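Long-range contact in putative uncharacterized protein (Mycobacterium avium, PDB 2Z6V), which probably transfers a sulfuryl group to an acceptor whose identity is not known: residues 271-276 / 334-339. Sequence-based numbering, arbitrary orientation.
Sequences AHRDPY and MYYHEM
R273 and Y336 show how side-chain contact carries on where two parallel strands end, through side chains running the same way. With CG anti to the backbone N in both (chi1 -179° and 175°) and the arginine extended to NE, the guanidinium lies flat on the phenol ring, centres 3.8 Å apart and planes 11° from parallel. This is a stacked cation-pi contact, and CD of R273 adds a CH-pi contact over the same ring. E411 pairs with NE of R273, probably steadying the guanidinium's rotation and tempering its charge.

Next to this stack the backbones join: H272 N donates to M334 O (2.7 Å), and H272 O accepts from N of Y336, the first residue of helix 336-341 (2.9 Å). A271, H272, M334 and Y336 are buried, and CB of A271 makes an apolar contact with M334 CE; R273 and Y335, by contrast, are partly exposed. The H272 and Y335 rings meet obliquely, centroids 5.1 Å apart, and H272 ND1 bonds to Y402.

The contact lies at the C-terminal ends of two neighbouring strands of the five-stranded parallel sheet, 267-272 and the edge strand 331-335; helix 120-126 touches M334, and helices 275-285 and 336-341 follow the two strands.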
ATOM      1  N   ALA A 271     -10.906   7.070   3.570  1.00 31.95           N
ATOM      2  CA  ALA A 271     -10.102   8.131   4.194  1.00 31.16           C
ATOM      3  C   ALA A 271     -10.116   9.390   3.331  1.00 29.55           C
ATOM      4  O   ALA A 271      -9.835   9.331   2.140  1.00 27.52           O
ATOM      5  CB  ALA A 271      -8.670   7.652   4.393  1.00 29.18           C
ATOM      6  N   HIS A 272     -10.434  10.525   3.946  1.00 29.85           N
ATOM      7  CA  HIS A 272     -10.513  11.791   3.223  1.00 32.98           C
ATOM      8  C   HIS A 272      -9.520  12.854   3.669  1.00 35.03           C
ATOM      9  O   HIS A 272      -9.041  12.856   4.806  1.00 37.02           O
ATOM     10  CB  HIS A 272     -11.922  12.379   3.345  1.00 31.82           C
ATOM     11  CG  HIS A 272     -13.002  11.476   2.840  1.00 32.33           C
ATOM     12  ND1 HIS A 272     -13.180  11.208   1.500  1.00 32.08           N
ATOM     13  CD2 HIS A 272     -13.940  10.755   3.498  1.00 30.52           C
ATOM     14  CE1 HIS A 272     -14.183  10.361   1.354  1.00 32.37           C
ATOM     15  NE2 HIS A 272     -14.660  10.068   2.551  1.00 31.57           N
ATOM     16  N   ARG A 273      -9.235  13.771   2.754  1.00 36.94           N
ATOM     17  CA  ARG A 273      -8.333  14.882   3.012  1.00 37.56           C
ATOM     18  C   ARG A 273      -8.370  15.818   1.815  1.00 38.40           C
ATOM     19  O   ARG A 273      -8.784  15.421   0.721  1.00 37.02           O
ATOM     20  CB  ARG A 273      -6.898  14.390   3.231  1.00 37.32           C
ATOM     21  CG  ARG A 273      -5.924  15.522   3.531  1.00 41.16           C
ATOM     22  CD  ARG A 273      -4.553  15.032   3.971  1.00 43.86           C
ATOM     23  NE  ARG A 273      -3.688  16.146   4.347  1.00 46.34           N
ATOM     24  CZ  ARG A 273      -2.437  16.020   4.785  1.00 48.45           C
ATOM     25  NH1 ARG A 273      -1.883  14.819   4.907  1.00 49.34           N
ATOM     26  NH2 ARG A 273      -1.738  17.102   5.108  1.00 48.42           N
ATOM     27  N   ASP A 274      -7.961  17.065   2.042  1.00 39.11           N
ATOM     28  CA  ASP A 274      -7.893  18.086   1.000  1.00 38.65           C
ATOM     29  C   ASP A 274      -7.280  17.424  -0.240  1.00 38.38           C
ATOM     30  O   ASP A 274      -6.120  17.019  -0.222  1.00 37.89           O
ATOM     31  CB  ASP A 274      -6.992  19.223   1.490  1.00 40.05           C
ATOM     32  CG  ASP A 274      -6.948  20.394   0.539  1.00 41.87           C
ATOM     33  OD1 ASP A 274      -6.905  20.171  -0.694  1.00 41.42           O
ATOM     34  OD2 ASP A 274      -6.941  21.543   1.038  1.00 42.53           O
ATOM     35  N   PRO A 275      -8.053  17.300  -1.331  1.00 38.81           N
ATOM     36  CA  PRO A 275      -7.557  16.673  -2.567  1.00 39.07           C
ATOM     37  C   PRO A 275      -6.417  17.412  -3.268  1.00 40.31           C
ATOM     38  O   PRO A 275      -5.554  16.785  -3.887  1.00 39.78           O
ATOM     39  CB  PRO A 275      -8.808  16.591  -3.436  1.00 37.81           C
ATOM     40  CG  PRO A 275      -9.570  17.818  -3.014  1.00 38.99           C
ATOM     41  CD  PRO A 275      -9.433  17.787  -1.505  1.00 38.39           C
ATOM     42  N   TYR A 276      -6.422  18.741  -3.183  1.00 40.91           N
ATOM     43  CA  TYR A 276      -5.380  19.548  -3.811  1.00 39.78           C
ATOM     44  C   TYR A 276      -4.064  19.293  -3.078  1.00 40.30           C
ATOM     45  O   TYR A 276      -3.011  19.125  -3.700  1.00 39.76           O
ATOM     46  CB  TYR A 276      -5.747  21.034  -3.740  1.00 39.72           C
ATOM     47  CG  TYR A 276      -7.123  21.347  -4.291  1.00 40.35           C
ATOM     48  CD1 TYR A 276      -7.469  20.995  -5.593  1.00 40.45           C
ATOM     49  CD2 TYR A 276      -8.082  21.994  -3.507  1.00 41.11           C
ATOM     50  CE1 TYR A 276      -8.730  21.280  -6.106  1.00 41.57           C
ATOM     51  CE2 TYR A 276      -9.351  22.285  -4.011  1.00 38.91           C
ATOM     52  CZ  TYR A 276      -9.664  21.927  -5.310  1.00 40.65           C
ATOM     53  OH  TYR A 276     -10.898  22.230  -5.833  1.00 42.57           O
ATOM     54  N   MET A 334     -13.609   8.712   7.223  1.00 38.71           N
ATOM     55  CA  MET A 334     -12.579   9.198   8.114  1.00 39.87           C
ATOM     56  C   MET A 334     -11.917  10.424   7.492  1.00 38.23           C
ATOM     57  O   MET A 334     -11.259  10.333   6.457  1.00 38.62           O
ATOM     58  CB  MET A 334     -11.566   8.085   8.344  1.00 40.62           C
ATOM     59  CG  MET A 334     -10.453   8.433   9.284  1.00 43.83           C
ATOM     60  SD  MET A 334      -9.392   7.007   9.412  1.00 49.84           S
ATOM     61  CE  MET A 334      -8.474   7.122   7.854  1.00 45.90           C
ATOM     62  N   TYR A 335     -12.111  11.571   8.130  1.00 37.07           N
ATOM     63  CA  TYR A 335     -11.555  12.826   7.649  1.00 36.64           C
ATOM     64  C   TYR A 335     -10.241  13.148   8.335  1.00 36.23           C
ATOM     65  O   TYR A 335     -10.096  12.976   9.546  1.00 34.71           O
ATOM     66  CB  TYR A 335     -12.548  13.963   7.895  1.00 38.02           C
ATOM     67  CG  TYR A 335     -13.831  13.829   7.105  1.00 39.17           C
ATOM     68  CD1 TYR A 335     -13.941  14.355   5.817  1.00 39.60           C
ATOM     69  CD2 TYR A 335     -14.929  13.150   7.636  1.00 38.67           C
ATOM     70  CE1 TYR A 335     -15.120  14.210   5.073  1.00 41.00           C
ATOM     71  CE2 TYR A 335     -16.107  12.996   6.904  1.00 39.85           C
ATOM     72  CZ  TYR A 335     -16.199  13.529   5.627  1.00 40.67           C
ATOM     73  OH  TYR A 335     -17.369  13.387   4.913  1.00 40.95           O
ATOM     74  N   TYR A 336      -9.281  13.615   7.548  1.00 36.43           N
ATOM     75  CA  TYR A 336      -7.974  13.988   8.070  1.00 36.86           C
ATOM     76  C   TYR A 336      -8.111  15.010   9.199  1.00 37.29           C
ATOM     77  O   TYR A 336      -7.482  14.880  10.254  1.00 34.60           O
ATOM     78  CB  TYR A 336      -7.121  14.582   6.950  1.00 37.29           C
ATOM     79  CG  TYR A 336      -5.793  15.116   7.417  1.00 40.13           C
ATOM     80  CD1 TYR A 336      -4.823  14.262   7.937  1.00 40.74           C
ATOM     81  CD2 TYR A 336      -5.507  16.480   7.352  1.00 40.47           C
ATOM     82  CE1 TYR A 336      -3.594  14.754   8.380  1.00 41.40           C
ATOM     83  CE2 TYR A 336      -4.283  16.980   7.794  1.00 41.32           C
ATOM     84  CZ  TYR A 336      -3.332  16.111   8.304  1.00 41.99           C
ATOM     85  OH  TYR A 336      -2.115  16.593   8.727  1.00 45.70           O
ATOM     86  N   HIS A 337      -8.943  16.024   8.978  1.00 37.89           N
ATOM     87  CA  HIS A 337      -9.119  17.053   9.981  1.00 40.75           C
ATOM     88  C   HIS A 337      -9.708  16.529  11.284  1.00 41.95           C
ATOM     89  O   HIS A 337      -9.441  17.079  12.343  1.00 43.22           O
ATOM     90  CB  HIS A 337      -9.956  18.221   9.433  1.00 41.68           C
ATOM     91  CG  HIS A 337     -11.366  17.864   9.065  1.00 43.31           C
ATOM     92  ND1 HIS A 337     -11.742  17.533   7.780  1.00 43.01           N
ATOM     93  CD2 HIS A 337     -12.499  17.832   9.808  1.00 41.11           C
ATOM     94  CE1 HIS A 337     -13.044  17.319   7.746  1.00 41.93           C
ATOM     95  NE2 HIS A 337     -13.527  17.494   8.963  1.00 42.28           N
ATOM     96  N   GLU A 338     -10.496  15.463  11.213  1.00 44.06           N
ATOM     97  CA  GLU A 338     -11.088  14.890  12.420  1.00 45.79           C
ATOM     98  C   GLU A 338     -10.073  14.002  13.119  1.00 47.02           C
ATOM     99  O   GLU A 338     -10.058  13.888  14.344  1.00 47.66           O
ATOM    100  CB  GLU A 338     -12.341  14.074  12.078  1.00 45.54           C
ATOM    101  CG  GLU A 338     -13.635  14.886  12.063  1.00 45.89           C
ATOM    102  CD  GLU A 338     -14.862  14.050  11.705  1.00 47.67           C
ATOM    103  OE1 GLU A 338     -14.987  12.913  12.215  1.00 45.86           O
ATOM    104  OE2 GLU A 338     -15.708  14.540  10.920  1.00 49.14           O
ATOM    105  N   MET A 339      -9.214  13.383  12.326  1.00 49.39           N
ATOM    106  CA  MET A 339      -8.187  12.499  12.848  1.00 52.14           C
ATOM    107  C   MET A 339      -7.126  13.295  13.620  1.00 53.34           C
ATOM    108  O   MET A 339      -6.471  12.761  14.515  1.00 53.47           O
ATOM    109  CB  MET A 339      -7.541  11.741  11.686  1.00 53.55           C
ATOM    110  CG  MET A 339      -7.211  10.297  11.988  1.00 56.06           C
ATOM    111  SD  MET A 339      -8.666   9.356  12.502  1.00 60.37           S
ATOM    112  CE  MET A 339      -7.928   8.193  13.684  1.00 56.32           C
TER